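Long-range contacts in 2-hydroxyisobutanoyl-CoA mutase large subunit (Aquincola tertiaricarbonis, PDB 4R3U), which catalyses, together with its small cobalamin-binding subunit, the interconversion of 2-hydroxyisobutyryl-CoA and (S)-3-hydroxybutyryl-CoA: residues Pro88-Arg92 with Ala410-Asp414; Ala365-Leu370 with Ile403-Val409; Tyr80-Pro86 with Arg317-Lys322. All coordinates share one frame; numbering follows the deposited sequence.

In the fold
All three contacts lie within the methylmalonyl-CoA mutase family region, whose core is a TIM barrel. Interaction 3 seats the loop before strand 97-102 on helix 306-327; interaction 1 joins a later part of that loop to the connection between helices 390-405 and 420-442; interaction 2 packs helix 357-370 against the end of helix 390-405. Centres of interactions 1 and 2 are 11 Å apart, those of 1 and 3 are 16 Å, and those of 2 and 3 are 21 Å. In sequence, interaction 2 falls within the span bridged by interaction 1, whereas interactions 1 and 3 interleave. Interactions 1 and 3 hold the substrate-binding loop; interaction 2 packs late helices, touching interaction 1 where Tyr91 meets Val369.

Interaction 1: Pro88-Arg92 with Ala410-Asp414; sequences PTMYR and ADVID. With 3HC (3-hydroxybutanoyl-coenzyme A), chain E.
Both flat groups of Tyr91 and Arg92 meet the segment Ala410-Asp414 at an edge. The guanidinium of Arg92 has the backbone carbonyl of Asp411 in its own plane, and NE donates to Asp411 O over 2.7 Å with an N-H...O angle of 160°. The bond is nearly straight at the nitrogen, but the donor stands 37° above the carbonyl plane, off the lone-pair directions of the oxygen. A bend at chi3 of Arg92 (105°) turns NE to this acceptor. The Tyr91 ring has Ala410 CA near its plane at the rim; Trp96 meets the ring edge-to-face, and Tyr91 OH is bonded to Ala373 O.

Closer to the backbone, Tyr91 CB lies 3.8 Å from Ala410 CB. A water bonded to Tyr91 N at 3.0 Å makes a weak second link to Ala410 O. The apolar centre is Ile413, whose CD1 reaches into the backbone of the loop, 3.3 Å from Pro88 O, while its CG2 branch meets Met90 CG at 3.5 Å. Beyond CG the Met90 chain bends twice and leads away from Ile413.

On another side of the loop is the CoA adenine: Met90 O lies 2.9 Å from N6A of the ligand, and Thr89 CG2 is 3.3 Å from its N1A. Pro88, Thr89 and Met90 are binding residues for (3S)-3-hydroxybutanoyl-CoA.

Because Arg92 spends NE on an uncharged carbonyl, its charge is probably balanced mainly by Glu44 of the second subunit, which pairs with NH1 and also bonds Thr89 OG1; the carboxylate of Asp411 pairs instead with Arg45 of that subunit. The chemistry therefore couples the adenine-binding loop to the subunit interface.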
loop_
_atom_site.group_PDB
_atom_site.type_symbol
_atom_site.label_atom_id
_atom_site.label_comp_id
_atom_site.label_asym_id
_atom_site.label_seq_id
_atom_site.Cartn_x
_atom_site.Cartn_y
_atom_site.Cartn_z
ATOM N N PRO A 88 -14.179 12.608 18.693
ATOM C CA PRO A 88 -14.994 11.397 18.920
ATOM C C PRO A 88 -15.588 10.771 17.663
ATOM O O PRO A 88 -16.138 9.686 17.750
ATOM C CB PRO A 88 -16.106 11.913 19.833
ATOM C CG PRO A 88 -16.281 13.329 19.414
ATOM C CD PRO A 88 -14.900 13.826 19.114
ATOM N N THR A 89 -15.527 11.471 16.526
ATOM C CA THR A 89 -16.148 11.091 15.254
ATOM C C THR A 89 -15.146 10.821 14.149
ATOM O O THR A 89 -15.470 10.110 13.175
ATOM C CB THR A 89 -17.215 12.129 14.887
ATOM O OG1 THR A 89 -17.797 11.840 13.646
ATOM C CG2 THR A 89 -16.710 13.532 14.960
ATOM N N MET A 90 -13.919 11.370 14.316
ATOM C CA MET A 90 -12.796 11.252 13.402
ATOM C C MET A 90 -13.184 11.307 11.925
ATOM O O MET A 90 -13.918 12.219 11.530
ATOM C CB MET A 90 -11.910 10.058 13.754
ATOM C CG MET A 90 -11.227 10.176 15.107
ATOM S SD MET A 90 -9.925 11.425 15.211
ATOM C CE MET A 90 -8.740 10.773 14.104
ATOM N N TYR A 91 -12.743 10.332 11.131
ATOM C CA TYR A 91 -12.973 10.261 9.679
ATOM C C TYR A 91 -14.388 9.915 9.210
ATOM O O TYR A 91 -14.647 9.978 8.013
ATOM C CB TYR A 91 -11.921 9.382 8.975
ATOM C CG TYR A 91 -10.509 9.537 9.488
ATOM C CD1 TYR A 91 -9.949 10.802 9.690
ATOM C CD2 TYR A 91 -9.720 8.418 9.765
ATOM C CE1 TYR A 91 -8.643 10.942 10.150
ATOM C CE2 TYR A 91 -8.418 8.548 10.237
ATOM C CZ TYR A 91 -7.875 9.809 10.409
ATOM O OH TYR A 91 -6.571 9.931 10.814
ATOM N N ARG A 92 -15.304 9.577 10.120
ATOM C CA ARG A 92 -16.691 9.289 9.721
ATOM C C ARG A 92 -17.417 10.633 9.488
ATOM O O ARG A 92 -18.484 10.683 8.856
ATOM C CB ARG A 92 -17.438 8.500 10.812
ATOM C CG ARG A 92 -16.786 7.198 11.217
ATOM C CD ARG A 92 -17.384 6.705 12.511
ATOM N NE ARG A 92 -18.249 5.600 12.166
ATOM C CZ ARG A 92 -19.551 5.564 12.356
ATOM N NH1 ARG A 92 -20.170 6.579 12.935
ATOM N NH2 ARG A 92 -20.245 4.505 11.984
ATOM N N ALA A 410 -11.650 4.318 7.113
ATOM C CA ALA A 410 -12.105 5.608 7.598
ATOM C C ALA A 410 -13.422 5.509 8.353
ATOM O O ALA A 410 -13.810 6.476 8.995
ATOM C CB ALA A 410 -12.245 6.567 6.425
ATOM N N ASP A 411 -14.111 4.353 8.286
ATOM C CA ASP A 411 -15.456 4.203 8.872
ATOM C C ASP A 411 -15.550 3.697 10.312
ATOM O O ASP A 411 -16.621 3.790 10.895
ATOM C CB ASP A 411 -16.388 3.440 7.916
ATOM C CG ASP A 411 -16.409 3.959 6.482
ATOM O OD1 ASP A 411 -15.920 5.076 6.251
ATOM O OD2 ASP A 411 -16.975 3.260 5.594
ATOM N N VAL A 412 -14.455 3.145 10.872
ATOM C CA VAL A 412 -14.410 2.660 12.250
ATOM C C VAL A 412 -13.259 3.392 12.909
ATOM O O VAL A 412 -12.160 3.400 12.351
ATOM C CB VAL A 412 -14.310 1.103 12.367
ATOM C CG1 VAL A 412 -14.088 0.652 13.810
ATOM C CG2 VAL A 412 -15.556 0.434 11.801
ATOM N N ILE A 413 -13.520 4.061 14.053
ATOM C CA ILE A 413 -12.495 4.838 14.765
ATOM C C ILE A 413 -11.558 3.933 15.564
ATOM O O ILE A 413 -12.023 3.034 16.285
ATOM C CB ILE A 413 -13.068 6.022 15.606
ATOM C CG1 ILE A 413 -13.981 6.907 14.750
ATOM C CG2 ILE A 413 -11.929 6.876 16.211
ATOM C CD1 ILE A 413 -14.922 7.652 15.484
ATOM N N ASP A 414 -10.230 4.209 15.450
ATOM C CA ASP A 414 -9.134 3.467 16.096
ATOM C C ASP A 414 -9.385 1.948 15.933
ATOM O O ASP A 414 -9.652 1.242 16.922
ATOM C CB ASP A 414 -8.957 3.897 17.571
ATOM C CG ASP A 414 -7.656 3.412 18.168
ATOM O OD1 ASP A 414 -6.589 3.736 17.612
ATOM O OD2 ASP A 414 -7.705 2.672 19.156
HETATM N N1A 3HC E . -15.688 16.400 13.573
HETATM C C2A 3HC E . -16.013 17.838 13.710
HETATM N N3A 3HC E . -14.895 18.701 13.306
HETATM C C4A 3HC E . -13.726 18.186 12.855
HETATM C C5A 3HC E . -13.517 16.855 12.769
HETATM C C6A 3HC E . -14.482 15.986 13.144
HETATM N N6A 3HC E . -14.216 14.684 13.040
HETATM N N7A 3HC E . -12.285 16.678 12.283
HETATM C C8A 3HC E . -11.746 17.874 12.065
HETATM N N9A 3HC E . -12.620 18.801 12.446
HETATM C C1B 3HC E . -12.492 20.290 12.407
HETATM C C2B 3HC E . -11.408 20.807 13.331
HETATM O O2B 3HC E . -11.900 21.018 14.658
HETATM C C3B 3HC E . -11.009 22.108 12.656
HETATM O O3B 3HC E . -11.936 23.170 12.992
HETATM P P3B 3HC E . -11.467 24.660 13.401
HETATM O O7A 3HC E . -10.744 25.124 12.200
HETATM O O8A 3HC E . -12.769 25.331 13.637
HETATM O O9A 3HC E . -10.647 24.417 14.609
HETATM C C4B 3HC E . -11.164 21.798 11.171
HETATM O O4B 3HC E . -12.107 20.687 11.071
HETATM C C5B 3HC E . -9.807 21.462 10.528
HETATM O O5B 3HC E . -9.365 20.155 10.958
HETATM P P1A 3HC E . -8.008 19.897 11.820
HETATM O O1A 3HC E . -7.627 21.096 12.615
HETATM O O2A 3HC E . -8.149 18.610 12.523
HETATM O O3A 3HC E . -7.007 19.640 10.544
HETATM P P2A 3HC E . -5.999 20.707 9.846
HETATM O O4A 3HC E . -5.357 20.034 8.707
HETATM O O5A 3HC E . -6.664 22.013 9.618
HETATM O O6A 3HC E . -4.949 20.913 11.010
HETATM C CBP 3HC E . -2.890 20.633 12.257
HETATM C CCP 3HC E . -3.996 19.927 11.444
HETATM C CDP 3HC E . -3.549 21.137 13.547
HETATM C CEP 3HC E . -1.814 19.612 12.646
HETATM C CAP 3HC E . -2.282 21.838 11.462
HETATM O OAP 3HC E . -1.332 22.626 12.212
HETATM C C9P 3HC E . -1.783 21.539 10.019
HETATM O O9P 3HC E . -2.547 21.600 9.054
HETATM N N8P 3HC E . -0.467 21.313 9.883
HETATM C C7P 3HC E . 0.132 21.089 8.562
HETATM C C6P 3HC E . 1.651 21.115 8.659
HETATM C C5P 3HC E . 2.325 20.783 7.324
HETATM O O5P 3HC E . 1.690 20.430 6.327
HETATM N N4P 3HC E . 3.655 20.918 7.364
HETATM C C3P 3HC E . 4.501 20.634 6.214
HETATM C C2P 3HC E . 5.876 20.305 6.731
HETATM S S1P 3HC E . 7.007 19.835 5.387
HETATM C C1 3HC E . 8.474 19.589 6.400
HETATM O O1 3HC E . 8.799 20.334 7.323
HETATM C C2 3HC E . 9.295 18.317 6.124
HETATM C C3 3HC E . 10.183 18.454 4.885
HETATM O O3 3HC E . 9.375 18.771 3.757
HETATM C C4 3HC E . 11.267 19.525 5.088
HETATM O O HOH W 1 -12.100 7.447 11.742
#

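Interaction 2: Ala365-Leu370 with Ile403-Val409; sequences ALSAVL and IAEESGV
Ile403 points at the helix Ala365-Leu370 and meets it with both branches. Its CD1 lies 3.6 Å from Ala365 CB and also comes near the backbone at Leu366 N. The CG2 branch, anti to the backbone N of Ile403, touches Val369 CG2 at 3.8 Å and Leu366 CD1 at 4.0 Å; the side chains of Val369 and Ile403 run antiparallel alongside one another. Without both branches, as with an alanine here, Ala365, Leu366 and Val369 would probably face a gap, with their side chains less firmly held.

Beyond Ile403 the helix continues through Glu405; Glu405 and Glu406 form salt bridges with Arg482 and Arg360 of the second subunit. The topology places this contact in the barrel shell. Helix 357-370 is the helix of the beta-alpha-beta crossover linking the adjacent parallel strands 340-344 and 375-377, and helix 390-405 is the next helix along the chain, so two successive shell helices meet here, the second also through the turn that follows it.

Ser407 OG accepts a weak bond of 3.4 Å from Val409 N. Gly408, with a positive phi of 81°, is the first residue to leave helical angles, and beyond it Val409 faces the same helix as Ile403. With chi1 at -53°, Val409 CG2 is set between its own backbone N and carbonyl carbon and lies 3.6 Å from Val369 CG1, the two side chains crossing at about a right angle. Leu366 CD1 sits 3.9 Å from that same Val409 CG2, while Leu370 CD2 approaches Val409 CB at 4.0 Å. Phe307 of the second subunit also packs on Val409, and Phe306 of that subunit on Leu366.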
loop_
_atom_site.group_PDB
_atom_site.type_symbol
_atom_site.label_atom_id
_atom_site.label_comp_id
_atom_site.label_asym_id
_atom_site.label_seq_id
_atom_site.Cartn_x
_atom_site.Cartn_y
_atom_site.Cartn_z
ATOM N N ALA A 365 1.148 5.775 4.540
ATOM C CA ALA A 365 -0.063 6.554 4.553
ATOM C C ALA A 365 -1.105 5.829 5.422
ATOM O O ALA A 365 -1.748 6.468 6.254
ATOM C CB ALA A 365 -0.578 6.730 3.146
ATOM N N LEU A 366 -1.248 4.503 5.265
ATOM C CA LEU A 366 -2.181 3.689 6.042
ATOM C C LEU A 366 -1.884 3.736 7.549
ATOM O O LEU A 366 -2.820 3.878 8.334
ATOM C CB LEU A 366 -2.274 2.242 5.513
ATOM C CG LEU A 366 -3.326 1.327 6.215
ATOM C CD1 LEU A 366 -4.768 1.923 6.114
ATOM C CD2 LEU A 366 -3.252 -0.079 5.697
ATOM N N SER A 367 -0.598 3.643 7.945
ATOM C CA SER A 367 -0.136 3.760 9.337
ATOM C C SER A 367 -0.575 5.128 9.919
ATOM O O SER A 367 -1.008 5.194 11.061
ATOM C CB SER A 367 1.388 3.657 9.404
ATOM O OG SER A 367 1.869 2.341 9.604
ATOM N N ALA A 368 -0.485 6.201 9.128
ATOM C CA ALA A 368 -0.886 7.547 9.557
ATOM C C ALA A 368 -2.397 7.647 9.840
ATOM O O ALA A 368 -2.804 8.264 10.832
ATOM C CB ALA A 368 -0.477 8.573 8.506
ATOM N N VAL A 369 -3.207 7.002 8.976
ATOM C CA VAL A 369 -4.676 6.955 9.033
ATOM C C VAL A 369 -5.118 6.106 10.242
ATOM O O VAL A 369 -6.005 6.513 10.994
ATOM C CB VAL A 369 -5.234 6.428 7.677
ATOM C CG1 VAL A 369 -6.737 6.169 7.742
ATOM C CG2 VAL A 369 -4.914 7.401 6.553
ATOM N N LEU A 370 -4.473 4.939 10.437
ATOM C CA LEU A 370 -4.744 4.028 11.544
ATOM C C LEU A 370 -4.247 4.671 12.847
ATOM O O LEU A 370 -4.803 4.402 13.921
ATOM C CB LEU A 370 -4.081 2.650 11.296
ATOM C CG LEU A 370 -4.548 1.824 10.087
ATOM C CD1 LEU A 370 -4.003 0.430 10.167
ATOM C CD2 LEU A 370 -6.093 1.773 9.945
ATOM N N ILE A 403 -7.218 5.032 0.139
ATOM C CA ILE A 403 -7.287 4.668 1.549
ATOM C C ILE A 403 -8.572 5.225 2.143
ATOM O O ILE A 403 -9.291 4.514 2.847
ATOM C CB ILE A 403 -6.005 5.106 2.313
ATOM C CG1 ILE A 403 -4.788 4.313 1.844
ATOM C CG2 ILE A 403 -6.163 4.973 3.849
ATOM C CD1 ILE A 403 -3.507 4.884 2.288
ATOM N N ALA A 404 -8.883 6.490 1.838
ATOM C CA ALA A 404 -10.069 7.176 2.358
ATOM C C ALA A 404 -11.354 6.635 1.816
ATOM O O ALA A 404 -12.308 6.472 2.582
ATOM C CB ALA A 404 -9.985 8.664 2.060
ATOM N N GLU A 405 -11.418 6.396 0.493
ATOM C CA GLU A 405 -12.675 6.015 -0.139
ATOM C C GLU A 405 -12.865 4.541 -0.474
ATOM O O GLU A 405 -14.007 4.100 -0.525
ATOM C CB GLU A 405 -12.949 6.898 -1.368
ATOM C CG GLU A 405 -12.820 8.389 -1.098
ATOM C CD GLU A 405 -13.439 9.307 -2.130
ATOM O OE1 GLU A 405 -14.577 9.037 -2.578
ATOM O OE2 GLU A 405 -12.790 10.321 -2.470
ATOM N N GLU A 406 -11.801 3.789 -0.721
ATOM C CA GLU A 406 -11.971 2.404 -1.147
ATOM C C GLU A 406 -11.684 1.316 -0.125
ATOM O O GLU A 406 -12.215 0.206 -0.258
ATOM C CB GLU A 406 -11.167 2.142 -2.431
ATOM C CG GLU A 406 -11.579 2.991 -3.618
ATOM C CD GLU A 406 -11.020 2.452 -4.914
ATOM O OE1 GLU A 406 -10.257 1.463 -4.880
ATOM O OE2 GLU A 406 -11.286 3.067 -5.965
ATOM N N SER A 407 -10.794 1.603 0.845
ATOM C CA SER A 407 -10.336 0.648 1.854
ATOM C C SER A 407 -11.309 0.389 3.033
ATOM O O SER A 407 -11.198 -0.647 3.684
ATOM C CB SER A 407 -8.962 1.058 2.371
ATOM O OG SER A 407 -9.083 2.149 3.270
ATOM N N GLY A 408 -12.171 1.353 3.340
ATOM C CA GLY A 408 -13.124 1.308 4.453
ATOM C C GLY A 408 -12.542 1.666 5.815
ATOM O O GLY A 408 -13.307 1.819 6.764
ATOM N N VAL A 409 -11.192 1.845 5.934
ATOM C CA VAL A 409 -10.498 2.147 7.198
ATOM C C VAL A 409 -10.949 3.437 7.879
ATOM O O VAL A 409 -10.639 3.644 9.066
ATOM C CB VAL A 409 -8.961 2.065 7.118
ATOM C CG1 VAL A 409 -8.494 0.726 6.539
ATOM C CG2 VAL A 409 -8.385 3.257 6.366
#

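Interaction 3: Tyr80-Pro86 with Arg317-Lys322; sequences YPFTRGP and RRCYAK
Arg317 and Ala321 pack tightly against the loop Tyr80-Pro86, whereas Tyr80 and Lys322 form the partly exposed margin of the contact. In the buried part the Arg317 guanidinium lies beside the type I turn Phe82-Gly85. Its NH2 donates to Thr83 O at 2.9 Å and 159°, with the oxygen nearly in the guanidinium plane, while NE adds weak bonds to Phe82 O and Thr83 O. Gly85 CA sits over one face of the same group. The chain bends at chi3 (-62°), bringing NE and NH2 to the turn carbonyls, and NH1 goes on to Gly371 O. One turn further along the helix, Ala321 CB packs 3.8 Å from Pro81 CB and meets the rim of the Phe82 ring. Pro81 O, in a residue preceded by a cis peptide bond, accepts a CA-H...O contact from Arg318. Thr83 OG1, hydrogen-bonded to Asp73 O, lies 3.3 Å from Arg318 CD.

Toward the margin, Tyr80 CE1 lies 3.6 Å from Ala321 CB, and its OH lies 3.7 Å from Lys322 CG, the two side chains crossing at about a right angle. Lys322 NZ itself pairs with Glu430 and Asp73.

The loop thus rests on helix 306-327, which connects strands 298-302 and 340-344 of the barrel; on its other flanks this helix meets helix 420-442, through Cys319 and Arg318 NH1, bonded to Thr427 and Glu430, and helix 264-283.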
loop_
_atom_site.group_PDB
_atom_site.type_symbol
_atom_site.label_atom_id
_atom_site.label_comp_id
_atom_site.label_asym_id
_atom_site.label_seq_id
_atom_site.Cartn_x
_atom_site.Cartn_y
_atom_site.Cartn_z
ATOM N N TYR A 80 -10.367 11.783 27.107
ATOM C CA TYR A 80 -9.074 11.655 27.785
ATOM C C TYR A 80 -8.720 10.189 28.103
ATOM O O TYR A 80 -9.626 9.463 28.530
ATOM C CB TYR A 80 -9.101 12.514 29.073
ATOM C CG TYR A 80 -7.811 12.506 29.874
ATOM C CD1 TYR A 80 -6.811 13.451 29.641
ATOM C CD2 TYR A 80 -7.600 11.573 30.885
ATOM C CE1 TYR A 80 -5.640 13.463 30.396
ATOM C CE2 TYR A 80 -6.417 11.559 31.621
ATOM C CZ TYR A 80 -5.446 12.509 31.379
ATOM O OH TYR A 80 -4.306 12.507 32.140
ATOM N N PRO A 81 -7.442 9.717 27.934
ATOM C CA PRO A 81 -6.250 10.416 27.444
ATOM C C PRO A 81 -6.070 10.491 25.929
ATOM O O PRO A 81 -4.949 10.738 25.469
ATOM C CB PRO A 81 -5.112 9.680 28.154
ATOM C CG PRO A 81 -5.598 8.264 28.230
ATOM C CD PRO A 81 -7.113 8.310 28.250
ATOM N N PHE A 82 -7.171 10.320 25.152
ATOM C CA PHE A 82 -7.194 10.435 23.679
ATOM C C PHE A 82 -6.310 9.464 22.898
ATOM O O PHE A 82 -5.996 9.724 21.745
ATOM C CB PHE A 82 -6.966 11.893 23.189
ATOM C CG PHE A 82 -7.745 12.961 23.921
ATOM C CD1 PHE A 82 -9.011 13.338 23.491
ATOM C CD2 PHE A 82 -7.202 13.603 25.028
ATOM C CE1 PHE A 82 -9.717 14.332 24.154
ATOM C CE2 PHE A 82 -7.925 14.569 25.712
ATOM C CZ PHE A 82 -9.170 14.944 25.260
ATOM N N THR A 83 -5.960 8.320 23.487
ATOM C CA THR A 83 -5.173 7.273 22.812
ATOM C C THR A 83 -5.797 6.913 21.433
ATOM O O THR A 83 -5.080 6.807 20.428
ATOM C CB THR A 83 -5.132 6.062 23.745
ATOM O OG1 THR A 83 -4.787 6.517 25.063
ATOM C CG2 THR A 83 -4.210 4.915 23.241
ATOM N N ARG A 84 -7.141 6.780 21.394
ATOM C CA ARG A 84 -7.934 6.398 20.216
ATOM C C ARG A 84 -8.246 7.524 19.199
ATOM O O ARG A 84 -8.810 7.252 18.145
ATOM C CB ARG A 84 -9.208 5.673 20.670
ATOM C CG ARG A 84 -8.918 4.674 21.796
ATOM C CD ARG A 84 -9.999 3.654 21.965
ATOM N NE ARG A 84 -10.017 2.748 20.833
ATOM C CZ ARG A 84 -11.062 2.017 20.487
ATOM N NH1 ARG A 84 -12.183 2.075 21.195
ATOM N NH2 ARG A 84 -11.000 1.223 19.423
ATOM N N GLY A 85 -7.848 8.756 19.495
ATOM C CA GLY A 85 -8.059 9.867 18.585
ATOM C C GLY A 85 -8.469 11.135 19.301
ATOM O O GLY A 85 -9.114 11.071 20.356
ATOM N N PRO A 86 -8.088 12.316 18.753
ATOM C CA PRO A 86 -8.446 13.585 19.428
ATOM C C PRO A 86 -9.927 13.993 19.292
ATOM O O PRO A 86 -10.410 14.814 20.082
ATOM C CB PRO A 86 -7.516 14.603 18.761
ATOM C CG PRO A 86 -7.337 14.076 17.373
ATOM C CD PRO A 86 -7.311 12.560 17.516
ATOM N N ARG A 317 -0.217 10.631 21.849
ATOM C CA ARG A 317 -1.488 11.229 22.263
ATOM C C ARG A 317 -1.747 11.032 23.736
ATOM O O ARG A 317 -2.230 11.968 24.382
ATOM C CB ARG A 317 -2.654 10.679 21.442
ATOM C CG ARG A 317 -2.943 11.482 20.180
ATOM C CD ARG A 317 -4.358 11.280 19.665
ATOM N NE ARG A 317 -4.588 9.882 19.297
ATOM C CZ ARG A 317 -4.406 9.378 18.081
ATOM N NH1 ARG A 317 -4.071 10.170 17.071
ATOM N NH2 ARG A 317 -4.593 8.089 17.858
ATOM N N ARG A 318 -1.432 9.820 24.273
ATOM C CA ARG A 318 -1.632 9.467 25.689
ATOM C C ARG A 318 -0.677 10.240 26.596
ATOM O O ARG A 318 -1.111 10.788 27.609
ATOM C CB ARG A 318 -1.506 7.945 25.911
ATOM C CG ARG A 318 -1.846 7.488 27.339
ATOM C CD ARG A 318 -2.404 6.093 27.350
ATOM N NE ARG A 318 -1.354 5.087 27.416
ATOM C CZ ARG A 318 -1.482 3.824 27.020
ATOM N NH1 ARG A 318 -0.482 2.974 27.176
ATOM N NH2 ARG A 318 -2.614 3.401 26.472
ATOM N N CYS A 319 0.622 10.280 26.223
ATOM C CA CYS A 319 1.699 10.984 26.929
ATOM C C CYS A 319 1.404 12.479 27.000
ATOM O O CYS A 319 1.479 13.077 28.077
ATOM C CB CYS A 319 3.045 10.706 26.262
ATOM S SG CYS A 319 3.627 9.002 26.444
ATOM N N TYR A 320 1.002 13.052 25.856
ATOM C CA TYR A 320 0.633 14.449 25.732
ATOM C C TYR A 320 -0.527 14.803 26.651
ATOM O O TYR A 320 -0.433 15.808 27.356
ATOM C CB TYR A 320 0.277 14.790 24.277
ATOM C CG TYR A 320 -0.215 16.214 24.104
ATOM C CD1 TYR A 320 0.667 17.290 24.171
ATOM C CD2 TYR A 320 -1.563 16.485 23.880
ATOM C CE1 TYR A 320 0.225 18.603 24.000
ATOM C CE2 TYR A 320 -2.017 17.788 23.707
ATOM C CZ TYR A 320 -1.118 18.844 23.773
ATOM O OH TYR A 320 -1.559 20.128 23.609
ATOM N N ALA A 321 -1.617 13.984 26.646
ATOM C CA ALA A 321 -2.780 14.205 27.515
ATOM C C ALA A 321 -2.359 14.253 28.986
ATOM O O ALA A 321 -2.698 15.222 29.686
ATOM C CB ALA A 321 -3.809 13.121 27.309
ATOM N N LYS A 322 -1.565 13.229 29.422
ATOM C CA LYS A 322 -1.085 13.086 30.792
ATOM C C LYS A 322 -0.226 14.259 31.246
ATOM O O LYS A 322 -0.400 14.723 32.366
ATOM C CB LYS A 322 -0.386 11.730 30.994
ATOM C CG LYS A 322 -1.367 10.569 30.992
ATOM C CD LYS A 322 -0.710 9.195 31.025
ATOM C CE LYS A 322 -1.769 8.138 31.266
ATOM N NZ LYS A 322 -1.183 6.797 31.526
#